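Local structure of endo-pectate lyase (Erwinia chrysanthemi, 3B4N) at residues Q150-L156 with A172-D178; N181-E185 with M204-G208; D195-G201 with K224-S230. The protein catalyses the eliminative cleavage of polygalacturonate, probably acting as an endo-enzyme that also accepts highly methylated pectins, with calcium as cofactor. The contacts are given in a common frame with arbitrary orientation. Numbering follows the deposited sequence.

Contact 1 (Q150-L156 with A172-D178); sequences QKPLIIL and ADGIHCD. With ZN (zinc ion), chain F; ZN (zinc ion), chain E; ZN (zinc ion), chain D.
Start with two successive coils of the right-handed parallel beta-helix. Strand 154-156 runs beside strand 175-178 in the same direction, segment axes 4.7 Å apart at closest and 22° from aligned, with I154 opposite I175, I155 opposite H176 and L156 opposite C177 (CA to CA 4.8 to 4.9 Å). H176 N bonds to I154 O at 2.9 Å, L156 N to H176 O at 2.7 Å and D178 N to L156 O at 2.8 Å. Before the strands, the loops stay joined by L153 N to G174 O (2.7 Å) and D173 N to K151 O (3.0 Å); L153 bends to -81/-35, while A172 and G174 take positive phi.

On the inner face, the I175 CG2 methyl fills the notch between I154 CB (4.2 Å) and L156 CD1 (3.9 Å). All three have chi1 m; chi2 m on I154 swings its tip away from strand 175-178, whereas I175 and L156 stay t. At the bend, L153 CD2 meets A172 CB at 4.1 Å. On the outer face, P152 CB sits as a knob over the H176 imidazole, 3.6 Å from its centroid and 9° off the normal, a CH-pi contact.

That ring lies between two zinc ions, bound by H176 NE2 and H176 ND1 at 2.1 Å each. D173 OD1 (1.8 Å) joins the first zinc and D178 OD1 (2.0 Å) the second, while D173 OD2 (2.0 Å) holds a third, to which D195 also binds. Metal on both ring nitrogens is consistent with an imidazolate bridge, its negative charge shared between two cations.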
ATOM      1  N   GLN A 150     -13.006   0.722 -15.485  1.00 16.69           N
ATOM      2  CA  GLN A 150     -11.941   1.701 -15.634  1.00 16.31           C
ATOM      3  C   GLN A 150     -10.672   0.949 -16.015  1.00 15.70           C
ATOM      4  O   GLN A 150     -10.564  -0.254 -15.786  1.00 17.24           O
ATOM      5  CB  GLN A 150     -11.766   2.497 -14.339  1.00 17.14           C
ATOM      6  CG  GLN A 150     -13.060   3.207 -13.962  1.00 17.04           C
ATOM      7  CD  GLN A 150     -12.860   4.444 -13.115  1.00 17.77           C
ATOM      8  OE1 GLN A 150     -12.004   5.275 -13.400  1.00 17.71           O
ATOM      9  NE2 GLN A 150     -13.673   4.581 -12.075  1.00 18.46           N
ATOM     10  N   LYS A 151      -9.725   1.660 -16.613  1.00 16.24           N
ATOM     11  CA  LYS A 151      -8.489   1.052 -17.075  1.00 16.30           C
ATOM     12  C   LYS A 151      -7.334   1.206 -16.105  1.00 14.04           C
ATOM     13  O   LYS A 151      -7.266   2.178 -15.355  1.00 14.99           O
ATOM     14  CB  LYS A 151      -8.083   1.672 -18.414  1.00 18.22           C
ATOM     15  CG  LYS A 151      -9.158   1.594 -19.487  1.00 21.05           C
ATOM     16  CD  LYS A 151      -8.760   2.379 -20.723  1.00 24.58           C
ATOM     17  CE  LYS A 151      -9.883   2.366 -21.753  1.00 27.59           C
ATOM     18  NZ  LYS A 151      -9.566   3.206 -22.940  1.00 30.54           N
ATOM     19  N   PRO A 152      -6.411   0.235 -16.104  1.00 14.47           N
ATOM     20  CA  PRO A 152      -5.260   0.324 -15.207  1.00 14.17           C
ATOM     21  C   PRO A 152      -4.345   1.430 -15.726  1.00 14.00           C
ATOM     22  O   PRO A 152      -4.273   1.667 -16.939  1.00 13.49           O
ATOM     23  CB  PRO A 152      -4.617  -1.053 -15.333  1.00 14.72           C
ATOM     24  CG  PRO A 152      -4.936  -1.439 -16.759  1.00 16.80           C
ATOM     25  CD  PRO A 152      -6.389  -1.023 -16.872  1.00 14.26           C
ATOM     26  N   LEU A 153      -3.674   2.119 -14.814  1.00 13.00           N
ATOM     27  CA  LEU A 153      -2.743   3.178 -15.185  1.00 12.67           C
ATOM     28  C   LEU A 153      -1.401   2.574 -15.582  1.00 13.31           C
ATOM     29  O   LEU A 153      -0.710   3.085 -16.464  1.00 14.07           O
ATOM     30  CB  LEU A 153      -2.530   4.131 -14.016  1.00 13.71           C
ATOM     31  CG  LEU A 153      -3.729   4.974 -13.580  1.00 14.65           C
ATOM     32  CD1 LEU A 153      -3.386   5.731 -12.313  1.00 14.64           C
ATOM     33  CD2 LEU A 153      -4.106   5.935 -14.706  1.00 14.53           C
ATOM     34  N   ILE A 154      -1.030   1.493 -14.904  1.00 11.42           N
ATOM     35  CA  ILE A 154       0.223   0.796 -15.158  1.00 11.18           C
ATOM     36  C   ILE A 154      -0.053  -0.693 -15.109  1.00 10.64           C
ATOM     37  O   ILE A 154      -0.790  -1.162 -14.234  1.00 10.68           O
ATOM     38  CB  ILE A 154       1.285   1.117 -14.068  1.00 10.74           C
ATOM     39  CG1 ILE A 154       1.626   2.609 -14.080  1.00 12.08           C
ATOM     40  CG2 ILE A 154       2.537   0.251 -14.272  1.00 12.74           C
ATOM     41  CD1 ILE A 154       2.357   3.069 -15.331  1.00 14.20           C
ATOM     42  N   ILE A 155       0.530  -1.432 -16.046  1.00 10.56           N
ATOM     43  CA  ILE A 155       0.386  -2.878 -16.103  1.00 10.58           C
ATOM     44  C   ILE A 155       1.773  -3.484 -15.948  1.00 11.08           C
ATOM     45  O   ILE A 155       2.712  -3.122 -16.670  1.00 11.65           O
ATOM     46  CB  ILE A 155      -0.210  -3.347 -17.444  1.00 11.52           C
ATOM     47  CG1 ILE A 155      -1.628  -2.800 -17.600  1.00 12.91           C
ATOM     48  CG2 ILE A 155      -0.227  -4.871 -17.501  1.00 11.09           C
ATOM     49  CD1 ILE A 155      -2.253  -3.123 -18.927  1.00 15.93           C
ATOM     50  N   LEU A 156       1.897  -4.403 -15.003  1.00 10.40           N
ATOM     51  CA  LEU A 156       3.164  -5.059 -14.741  1.00 10.37           C
ATOM     52  C   LEU A 156       3.061  -6.534 -15.119  1.00 11.11           C
ATOM     53  O   LEU A 156       2.079  -7.204 -14.800  1.00 10.41           O
ATOM     54  CB  LEU A 156       3.515  -4.933 -13.251  1.00 10.69           C
ATOM     55  CG  LEU A 156       3.571  -3.523 -12.658  1.00  9.93           C
ATOM     56  CD1 LEU A 156       3.788  -3.622 -11.150  1.00 10.59           C
ATOM     57  CD2 LEU A 156       4.699  -2.725 -13.314  1.00 11.21           C
ATOM     58  N   ALA A 172      -8.185   5.938 -11.663  1.00 11.37           N
ATOM     59  CA  ALA A 172      -8.749   4.905 -12.536  1.00 11.12           C
ATOM     60  C   ALA A 172      -8.738   3.518 -11.893  1.00 10.98           C
ATOM     61  O   ALA A 172      -9.300   3.340 -10.809  1.00 10.68           O
ATOM     62  CB  ALA A 172      -8.010   4.893 -13.874  1.00 10.95           C
ATOM     63  N   ASP A 173      -8.121   2.532 -12.541  1.00 10.29           N
ATOM     64  CA  ASP A 173      -8.073   1.196 -11.947  1.00 10.37           C
ATOM     65  C   ASP A 173      -6.684   0.833 -11.413  1.00 10.04           C
ATOM     66  O   ASP A 173      -6.252  -0.320 -11.480  1.00 11.21           O
ATOM     67  CB  ASP A 173      -8.551   0.119 -12.922  1.00 10.54           C
ATOM     68  CG  ASP A 173      -8.942  -1.157 -12.208  1.00 13.47           C
ATOM     69  OD1 ASP A 173      -8.883  -2.243 -12.808  1.00 12.80           O
ATOM     70  OD2 ASP A 173      -9.320  -1.068 -11.025  1.00 13.43           O
ATOM     71  N   GLY A 174      -5.979   1.842 -10.919  1.00  9.91           N
ATOM     72  CA  GLY A 174      -4.678   1.609 -10.312  1.00  9.75           C
ATOM     73  C   GLY A 174      -3.620   0.858 -11.088  1.00  9.55           C
ATOM     74  O   GLY A 174      -3.426   1.083 -12.280  1.00 11.29           O
ATOM     75  N   ILE A 175      -2.924  -0.037 -10.394  1.00  9.40           N
ATOM     76  CA  ILE A 175      -1.832  -0.808 -10.983  1.00  9.36           C
ATOM     77  C   ILE A 175      -2.143  -2.295 -11.039  1.00  9.47           C
ATOM     78  O   ILE A 175      -2.512  -2.886 -10.032  1.00 10.49           O
ATOM     79  CB  ILE A 175      -0.535  -0.608 -10.165  1.00  9.03           C
ATOM     80  CG1 ILE A 175      -0.219   0.888 -10.068  1.00 10.63           C
ATOM     81  CG2 ILE A 175       0.611  -1.398 -10.786  1.00  9.85           C
ATOM     82  CD1 ILE A 175       1.000   1.217  -9.208  1.00 10.96           C
ATOM     83  N   HIS A 176      -1.992  -2.898 -12.216  1.00  9.86           N
ATOM     84  CA  HIS A 176      -2.246  -4.325 -12.385  1.00  9.89           C
ATOM     85  C   HIS A 176      -0.986  -5.168 -12.425  1.00  9.71           C
ATOM     86  O   HIS A 176      -0.008  -4.782 -13.066  1.00 10.58           O
ATOM     87  CB  HIS A 176      -2.949  -4.617 -13.714  1.00 11.61           C
ATOM     88  CG  HIS A 176      -4.415  -4.345 -13.717  1.00 12.04           C
ATOM     89  ND1 HIS A 176      -5.245  -4.817 -14.710  1.00 13.50           N
ATOM     90  CD2 HIS A 176      -5.197  -3.626 -12.878  1.00 12.45           C
ATOM     91  CE1 HIS A 176      -6.478  -4.399 -14.484  1.00 15.37           C
ATOM     92  NE2 HIS A 176      -6.476  -3.673 -13.379  1.00 13.99           N
ATOM     93  N   CYS A 177      -1.003  -6.294 -11.723  1.00  9.22           N
ATOM     94  CA  CYS A 177       0.081  -7.255 -11.837  1.00  8.93           C
ATOM     95  C   CYS A 177      -0.633  -8.317 -12.675  1.00  8.92           C
ATOM     96  O   CYS A 177      -1.440  -9.091 -12.159  1.00  9.67           O
ATOM     97  CB  CYS A 177       0.478  -7.853 -10.501  1.00  9.52           C
ATOM     98  SG  CYS A 177       1.694  -9.202 -10.692  1.00 12.98           S
ATOM     99  N   ASP A 178      -0.357  -8.350 -13.974  1.00  9.79           N
ATOM    100  CA  ASP A 178      -1.057  -9.294 -14.836  1.00 11.43           C
ATOM    101  C   ASP A 178      -0.398 -10.626 -15.172  1.00 11.89           C
ATOM    102  O   ASP A 178      -0.964 -11.445 -15.901  1.00 13.15           O
ATOM    103  CB  ASP A 178      -1.508  -8.565 -16.102  1.00 10.53           C
ATOM    104  CG  ASP A 178      -2.690  -7.635 -15.836  1.00 13.12           C
ATOM    105  OD1 ASP A 178      -2.925  -6.728 -16.648  1.00 13.67           O
ATOM    106  OD2 ASP A 178      -3.385  -7.814 -14.809  1.00 11.48           O
TER
HETATM  107 ZN    ZN F 716      -8.440  -4.016 -12.615  1.00 32.30          ZN
HETATM  108 ZN    ZN E 714      -4.752  -5.947 -16.403  1.00 13.00          ZN
HETATM  109 ZN    ZN D 711      -9.930  -2.638  -9.940  1.00 11.63          ZN
HETATM  110  O   HOH W   1      -6.270  -7.272 -16.391  1.00 16.09           O
HETATM  111  O   HOH W   2      -9.213  -4.292 -10.313  1.00 16.24           O
HETATM  112  O   HOH W   3     -11.761  -2.930 -10.562  1.00 15.34           O

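Contact 2 (N181-E185 with M204-G208); sequences NCTIE and MTIVG
M204, the first residue of segment 204-208, pairs with C182, CA to CA 4.8 Å, its CA-H pointing at C182 O (M204 CA to C182 O 3.4 Å). Strands 181-185 and 204-207 are extended and parallel, their segment axes 4.7 Å apart and 17° from aligned. With chi1 and chi2 both t, the M204 thioether lies on the inner face, where SD touches I184 CD1 at 4.1 Å; C182, on that same face, is in disulfide linkage with C177.

T205 turns to the outer face beside T183 (CA to CA 4.7 Å). Its N donates to C182 O (2.8 Å) and its O accepts from I184 N (2.8 Å), so T205 carries two of the three backbone hydrogen bonds. A water joins T205 OG1 (2.8 Å) to C182 O (3.0 Å). Both threonines have chi1 m, and T183 OG1 comes 3.9 Å from T205 CB. Such in-register pairs of like residues, threonine outside and isoleucine inside, belong to the stacked coils of a parallel beta-helix, with strand 160-162 on the far flank of 181-185 and strand 233-238 beyond 204-207.

I206 stacks on I184, CA to CA 4.9 Å; chi1 m and chi2 m bring its CD1 back to I184 CB at 3.9 Å. V207 returns to the outer face opposite E185 (CA to CA 4.6 Å). Its N bonds to I184 O at 3.0 Å, V207 CG2 packs on T183 CG2 at 3.8 Å, and V207 CB rests 4.1 Å from the extended E185 at CG. At G208, phi +69 turns the chain out of the strand, and a water links G208 O (2.9 Å) to I184 O (3.1 Å).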
ATOM      1  N   ASN A 181       5.666 -12.341 -11.168  1.00 11.58           N
ATOM      2  CA  ASN A 181       5.924 -11.680  -9.900  1.00 11.45           C
ATOM      3  C   ASN A 181       6.158 -10.204 -10.059  1.00 12.43           C
ATOM      4  O   ASN A 181       7.120  -9.775 -10.703  1.00 15.36           O
ATOM      5  CB  ASN A 181       7.121 -12.335  -9.245  1.00 12.82           C
ATOM      6  CG  ASN A 181       6.963 -13.825  -9.182  1.00 15.20           C
ATOM      7  OD1 ASN A 181       5.933 -14.330  -8.721  1.00 15.27           O
ATOM      8  ND2 ASN A 181       7.968 -14.548  -9.659  1.00 16.61           N
ATOM      9  N   CYS A 182       5.274  -9.425  -9.452  1.00 10.82           N
ATOM     10  CA  CYS A 182       5.360  -7.989  -9.543  1.00 11.08           C
ATOM     11  C   CYS A 182       5.566  -7.348  -8.188  1.00  9.28           C
ATOM     12  O   CYS A 182       5.074  -7.835  -7.168  1.00 10.19           O
ATOM     13  CB  CYS A 182       4.076  -7.417 -10.120  1.00 10.93           C
ATOM     14  SG  CYS A 182       3.324  -8.274 -11.541  1.00 15.48           S
ATOM     15  N   THR A 183       6.302  -6.252  -8.191  1.00  9.20           N
ATOM     16  CA  THR A 183       6.540  -5.503  -6.974  1.00  9.49           C
ATOM     17  C   THR A 183       6.140  -4.054  -7.216  1.00 10.52           C
ATOM     18  O   THR A 183       6.485  -3.452  -8.238  1.00 10.68           O
ATOM     19  CB  THR A 183       8.015  -5.601  -6.537  1.00 11.63           C
ATOM     20  OG1 THR A 183       8.291  -6.952  -6.145  1.00 15.02           O
ATOM     21  CG2 THR A 183       8.286  -4.689  -5.356  1.00 13.18           C
ATOM     22  N   ILE A 184       5.366  -3.518  -6.278  1.00  8.84           N
ATOM     23  CA  ILE A 184       4.879  -2.145  -6.326  1.00  8.96           C
ATOM     24  C   ILE A 184       5.541  -1.533  -5.098  1.00  8.25           C
ATOM     25  O   ILE A 184       5.110  -1.728  -3.960  1.00  8.57           O
ATOM     26  CB  ILE A 184       3.339  -2.145  -6.271  1.00  8.77           C
ATOM     27  CG1 ILE A 184       2.796  -2.890  -7.500  1.00 10.43           C
ATOM     28  CG2 ILE A 184       2.814  -0.726  -6.195  1.00  9.91           C
ATOM     29  CD1 ILE A 184       1.274  -3.082  -7.498  1.00 11.32           C
ATOM     30  N   GLU A 185       6.612  -0.792  -5.358  1.00  8.77           N
ATOM     31  CA  GLU A 185       7.472  -0.245  -4.321  1.00  8.97           C
ATOM     32  C   GLU A 185       7.431   1.267  -4.190  1.00  9.39           C
ATOM     33  O   GLU A 185       7.722   1.988  -5.133  1.00  9.61           O
ATOM     34  CB  GLU A 185       8.891  -0.731  -4.631  1.00 11.56           C
ATOM     35  CG  GLU A 185       9.970  -0.362  -3.655  1.00 13.85           C
ATOM     36  CD  GLU A 185      11.277  -1.059  -3.985  1.00 18.19           C
ATOM     37  OE1 GLU A 185      12.256  -0.877  -3.233  1.00 19.75           O
ATOM     38  OE2 GLU A 185      11.329  -1.793  -5.000  1.00 21.01           O
ATOM     39  N   MET A 204       2.152 -10.696  -6.075  1.00  8.83           N
ATOM     40  CA  MET A 204       2.161  -9.236  -6.140  1.00  8.91           C
ATOM     41  C   MET A 204       2.599  -8.738  -4.758  1.00  7.92           C
ATOM     42  O   MET A 204       1.936  -8.998  -3.754  1.00  8.90           O
ATOM     43  CB  MET A 204       0.770  -8.702  -6.509  1.00  8.64           C
ATOM     44  CG  MET A 204       0.688  -7.173  -6.476  1.00  8.81           C
ATOM     45  SD  MET A 204      -0.906  -6.533  -7.028  1.00 10.05           S
ATOM     46  CE  MET A 204      -1.831  -6.675  -5.504  1.00 12.01           C
ATOM     47  N   THR A 205       3.726  -8.039  -4.715  1.00  8.05           N
ATOM     48  CA  THR A 205       4.277  -7.547  -3.458  1.00  8.46           C
ATOM     49  C   THR A 205       4.219  -6.033  -3.356  1.00  8.53           C
ATOM     50  O   THR A 205       4.684  -5.335  -4.259  1.00 10.33           O
ATOM     51  CB  THR A 205       5.751  -7.986  -3.315  1.00  9.93           C
ATOM     52  OG1 THR A 205       5.827  -9.413  -3.398  1.00 11.69           O
ATOM     53  CG2 THR A 205       6.335  -7.528  -1.982  1.00 10.86           C
ATOM     54  N   ILE A 206       3.630  -5.534  -2.268  1.00  7.76           N
ATOM     55  CA  ILE A 206       3.541  -4.100  -2.002  1.00  7.72           C
ATOM     56  C   ILE A 206       4.635  -3.839  -0.966  1.00  7.77           C
ATOM     57  O   ILE A 206       4.608  -4.425   0.121  1.00  8.70           O
ATOM     58  CB  ILE A 206       2.179  -3.713  -1.382  1.00  7.00           C
ATOM     59  CG1 ILE A 206       1.010  -4.248  -2.225  1.00  9.41           C
ATOM     60  CG2 ILE A 206       2.102  -2.199  -1.230  1.00  9.73           C
ATOM     61  CD1 ILE A 206       1.010  -3.816  -3.689  1.00 10.82           C
ATOM     62  N   VAL A 207       5.595  -2.984  -1.310  1.00  7.41           N
ATOM     63  CA  VAL A 207       6.723  -2.655  -0.425  1.00  7.51           C
ATOM     64  C   VAL A 207       6.620  -1.183  -0.057  1.00  7.25           C
ATOM     65  O   VAL A 207       6.971  -0.301  -0.847  1.00  7.65           O
ATOM     66  CB  VAL A 207       8.087  -2.923  -1.119  1.00 10.68           C
ATOM     67  CG1 VAL A 207       9.232  -2.676  -0.134  1.00  9.78           C
ATOM     68  CG2 VAL A 207       8.149  -4.361  -1.616  1.00 10.78           C
ATOM     69  N   GLY A 208       6.144  -0.921   1.157  1.00  7.82           N
ATOM     70  CA  GLY A 208       5.953   0.453   1.565  1.00  7.93           C
ATOM     71  C   GLY A 208       4.810   1.067   0.770  1.00  6.82           C
ATOM     72  O   GLY A 208       3.898   0.366   0.316  1.00  8.39           O
TER
HETATM   73  O   HOH W   4       6.258 -10.323  -5.978  1.00 13.60           O
HETATM   74  O   HOH W   5       4.001   0.756  -2.569  1.00  9.12           O

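Contact 3 (D195-G201 with K224-S230); sequences DAATNNG and KVLQHNS. With ZN (zinc ion), chain D.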
ATOM      1  N   ASP A 195      -9.590   0.810  -7.021  1.00 10.82           N
ATOM      2  CA  ASP A 195      -8.772   0.098  -6.048  1.00  9.14           C
ATOM      3  C   ASP A 195      -7.348   0.535  -6.334  1.00  9.25           C
ATOM      4  O   ASP A 195      -7.104   1.217  -7.324  1.00 10.98           O
ATOM      5  CB  ASP A 195      -8.937  -1.431  -6.179  1.00 11.28           C
ATOM      6  CG  ASP A 195      -9.033  -1.900  -7.620  1.00 11.41           C
ATOM      7  OD1 ASP A 195     -10.141  -2.263  -8.060  1.00 12.50           O
ATOM      8  OD2 ASP A 195      -8.004  -1.908  -8.311  1.00 15.07           O
ATOM      9  N   ALA A 196      -6.406   0.156  -5.476  1.00  8.50           N
ATOM     10  CA  ALA A 196      -5.008   0.564  -5.645  1.00  9.03           C
ATOM     11  C   ALA A 196      -4.182  -0.338  -6.566  1.00  8.11           C
ATOM     12  O   ALA A 196      -3.467   0.153  -7.453  1.00  8.05           O
ATOM     13  CB  ALA A 196      -4.331   0.656  -4.270  1.00  8.32           C
ATOM     14  N   ALA A 197      -4.258  -1.645  -6.339  1.00  8.41           N
ATOM     15  CA  ALA A 197      -3.515  -2.619  -7.136  1.00  8.51           C
ATOM     16  C   ALA A 197      -4.334  -3.889  -7.241  1.00  9.16           C
ATOM     17  O   ALA A 197      -5.109  -4.220  -6.339  1.00  8.92           O
ATOM     18  CB  ALA A 197      -2.167  -2.913  -6.488  1.00  9.81           C
ATOM     19  N   THR A 198      -4.138  -4.607  -8.341  1.00  8.18           N
ATOM     20  CA  THR A 198      -4.877  -5.828  -8.636  1.00  8.31           C
ATOM     21  C   THR A 198      -3.933  -6.972  -8.958  1.00  8.50           C
ATOM     22  O   THR A 198      -3.082  -6.857  -9.839  1.00  9.12           O
ATOM     23  CB  THR A 198      -5.815  -5.610  -9.849  1.00  8.25           C
ATOM     24  OG1 THR A 198      -6.670  -4.492  -9.595  1.00 10.47           O
ATOM     25  CG2 THR A 198      -6.650  -6.851 -10.129  1.00  9.78           C
ATOM     26  N   ASN A 199      -4.086  -8.076  -8.240  1.00  8.26           N
ATOM     27  CA  ASN A 199      -3.259  -9.238  -8.469  1.00  7.97           C
ATOM     28  C   ASN A 199      -3.943 -10.208  -9.427  1.00  8.71           C
ATOM     29  O   ASN A 199      -4.868 -10.936  -9.057  1.00  9.63           O
ATOM     30  CB  ASN A 199      -2.945  -9.946  -7.138  1.00  7.78           C
ATOM     31  CG  ASN A 199      -1.896 -11.034  -7.297  1.00  8.97           C
ATOM     32  OD1 ASN A 199      -1.503 -11.363  -8.419  1.00 10.59           O
ATOM     33  ND2 ASN A 199      -1.436 -11.594  -6.180  1.00 10.05           N
ATOM     34  N   ASN A 200      -3.495 -10.168 -10.678  1.00  9.17           N
ATOM     35  CA  ASN A 200      -3.965 -11.068 -11.732  1.00 10.31           C
ATOM     36  C   ASN A 200      -2.744 -11.905 -12.137  1.00 10.81           C
ATOM     37  O   ASN A 200      -2.732 -12.509 -13.211  1.00 12.79           O
ATOM     38  CB  ASN A 200      -4.426 -10.290 -12.975  1.00  9.50           C
ATOM     39  CG  ASN A 200      -5.720  -9.523 -12.767  1.00 10.10           C
ATOM     40  OD1 ASN A 200      -5.887  -8.431 -13.302  1.00 13.57           O
ATOM     41  ND2 ASN A 200      -6.650 -10.102 -12.027  1.00  9.83           N
ATOM     42  N   GLY A 201      -1.726 -11.933 -11.275  1.00  9.88           N
ATOM     43  CA  GLY A 201      -0.498 -12.664 -11.560  1.00 10.93           C
ATOM     44  C   GLY A 201      -0.166 -13.765 -10.573  1.00 10.18           C
ATOM     45  O   GLY A 201      -1.062 -14.379 -10.012  1.00 11.24           O
ATOM     46  N   LYS A 224     -12.159  -1.864  -1.497  1.00 11.66           N
ATOM     47  CA  LYS A 224     -10.866  -2.500  -1.289  1.00 10.55           C
ATOM     48  C   LYS A 224      -9.666  -1.739  -1.831  1.00 10.07           C
ATOM     49  O   LYS A 224      -9.766  -0.970  -2.784  1.00 11.13           O
ATOM     50  CB  LYS A 224     -10.873  -3.924  -1.868  1.00 13.46           C
ATOM     51  CG  LYS A 224     -10.698  -4.027  -3.376  1.00 14.51           C
ATOM     52  CD  LYS A 224     -11.833  -3.374  -4.154  1.00 15.97           C
ATOM     53  CE  LYS A 224     -11.710  -3.699  -5.639  1.00 18.09           C
ATOM     54  NZ  LYS A 224     -12.617  -2.867  -6.483  1.00 19.44           N
ATOM     55  N   VAL A 225      -8.524  -1.962  -1.190  1.00  8.02           N
ATOM     56  CA  VAL A 225      -7.266  -1.364  -1.610  1.00  8.21           C
ATOM     57  C   VAL A 225      -6.623  -2.337  -2.601  1.00  7.90           C
ATOM     58  O   VAL A 225      -6.279  -1.955  -3.731  1.00  7.68           O
ATOM     59  CB  VAL A 225      -6.326  -1.152  -0.405  1.00  7.05           C
ATOM     60  CG1 VAL A 225      -4.975  -0.651  -0.872  1.00  9.45           C
ATOM     61  CG2 VAL A 225      -6.952  -0.132   0.550  1.00  9.30           C
ATOM     62  N   LEU A 226      -6.494  -3.592  -2.181  1.00  9.13           N
ATOM     63  CA  LEU A 226      -5.893  -4.629  -3.011  1.00  8.03           C
ATOM     64  C   LEU A 226      -6.934  -5.660  -3.452  1.00  7.41           C
ATOM     65  O   LEU A 226      -7.595  -6.299  -2.623  1.00  9.79           O
ATOM     66  CB  LEU A 226      -4.751  -5.318  -2.238  1.00  7.98           C
ATOM     67  CG  LEU A 226      -3.698  -4.366  -1.648  1.00  7.99           C
ATOM     68  CD1 LEU A 226      -2.720  -5.136  -0.754  1.00  7.38           C
ATOM     69  CD2 LEU A 226      -2.955  -3.658  -2.764  1.00  8.05           C
ATOM     70  N   GLN A 227      -7.090  -5.796  -4.768  1.00  9.41           N
ATOM     71  CA  GLN A 227      -8.026  -6.756  -5.351  1.00  8.38           C
ATOM     72  C   GLN A 227      -7.199  -7.950  -5.821  1.00  9.12           C
ATOM     73  O   GLN A 227      -6.130  -7.775  -6.396  1.00 11.84           O
ATOM     74  CB  GLN A 227      -8.761  -6.113  -6.530  1.00 11.44           C
ATOM     75  CG  GLN A 227      -9.734  -7.032  -7.268  1.00 12.32           C
ATOM     76  CD  GLN A 227     -10.888  -7.503  -6.402  1.00 14.96           C
ATOM     77  OE1 GLN A 227     -11.250  -6.864  -5.412  1.00 16.42           O
ATOM     78  NE2 GLN A 227     -11.487  -8.624  -6.787  1.00 17.81           N
ATOM     79  N   HIS A 228      -7.690  -9.155  -5.583  1.00  9.24           N
ATOM     80  CA  HIS A 228      -6.934 -10.355  -5.936  1.00  7.97           C
ATOM     81  C   HIS A 228      -7.841 -11.311  -6.705  1.00  9.07           C
ATOM     82  O   HIS A 228      -8.795 -11.872  -6.143  1.00  9.37           O
ATOM     83  CB  HIS A 228      -6.414 -10.958  -4.623  1.00  8.77           C
ATOM     84  CG  HIS A 228      -5.385 -12.030  -4.784  1.00  7.61           C
ATOM     85  ND1 HIS A 228      -4.464 -12.304  -3.793  1.00  8.27           N
ATOM     86  CD2 HIS A 228      -5.185 -12.956  -5.752  1.00  9.53           C
ATOM     87  CE1 HIS A 228      -3.745 -13.357  -4.146  1.00  8.95           C
ATOM     88  NE2 HIS A 228      -4.163 -13.771  -5.329  1.00 10.92           N
ATOM     89  N   ASN A 229      -7.531 -11.475  -7.992  1.00  9.65           N
ATOM     90  CA  ASN A 229      -8.322 -12.302  -8.910  1.00  9.46           C
ATOM     91  C   ASN A 229      -7.694 -13.614  -9.354  1.00 10.02           C
ATOM     92  O   ASN A 229      -8.405 -14.587  -9.606  1.00 10.56           O
ATOM     93  CB  ASN A 229      -8.639 -11.514 -10.185  1.00 11.04           C
ATOM     94  CG  ASN A 229      -9.357 -10.210  -9.917  1.00 11.97           C
ATOM     95  OD1 ASN A 229      -9.088  -9.202 -10.572  1.00 14.41           O
ATOM     96  ND2 ASN A 229     -10.281 -10.221  -8.969  1.00  9.61           N
ATOM     97  N   SER A 230      -6.376 -13.641  -9.515  1.00 10.25           N
ATOM     98  CA  SER A 230      -5.752 -14.883  -9.954  1.00 10.41           C
ATOM     99  C   SER A 230      -5.830 -15.934  -8.850  1.00 10.38           C
ATOM    100  O   SER A 230      -6.172 -15.623  -7.705  1.00 10.39           O
ATOM    101  CB  SER A 230      -4.294 -14.636 -10.340  1.00 12.09           C
ATOM    102  OG  SER A 230      -3.590 -14.078  -9.252  1.00 12.42           O
TER
HETATM  103 ZN    ZN D 711      -9.930  -2.638  -9.940  1.00 11.63          ZN
HETATM  104  O   HOH W   2      -9.213  -4.292 -10.313  1.00 16.24           O
HETATM  105  O   HOH W   3     -11.761  -2.930 -10.562  1.00 15.34           O
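The salt bridge comes first: K224 NZ reaches D195 OD1 at 3.0 Å, the same oxygen that binds zinc at 1.9 Å, with D173 as the metal's other protein ligand. T198 OG1 lies 2.6 Å from one of that zinc's waters. Segment 224-230 turns a corner at V225 and L226, and V225 O accepts from A196 N (2.7 Å) and weakly from A197 N (3.3 Å). The parallel ladder then runs through Q227 N to A197 O (3.0 Å) and N199 N to Q227 O (2.8 Å), and ends where N199 O receives both N229 N (2.9 Å) and S230 N (3.1 Å). N199 OD1 accepts from G201 N at 2.9 Å, closing an Asx turn, while S230 OG donates to G201 O (2.7 Å). Packing is lighter: A196 CB on V225 CG1 (3.7 Å), A197 CB on L226 CD2 (3.9 Å), N199 CB over the H228 ring. In the beta-helix this pair of coils lies between strands 175-179 and 246-253, with A197, N199 and L226 facing strand 203-207 across the interior.

How the contacts relate
All three contacts are coil-to-coil pairings in one parallel beta-helix. Contacts 1 and 3, with centres about 9 Å apart, belong to the same sheet, where strand 175-179 lies next to 197-199, so they give four consecutive rungs and share a zinc ion held by D173 and D195. Contact 2 is on another wall of the helix, its centre about 13 Å from contact 1 and 12 Å from contact 3. Contact 1 closes before either of the others opens, while the segments of contacts 2 and 3 alternate, because the chain passes from one wall to the other as it winds. The C177-C182 disulfide ties contact 1 to contact 2, and I184 and M204 pack on A197 across the hydrophobic interior.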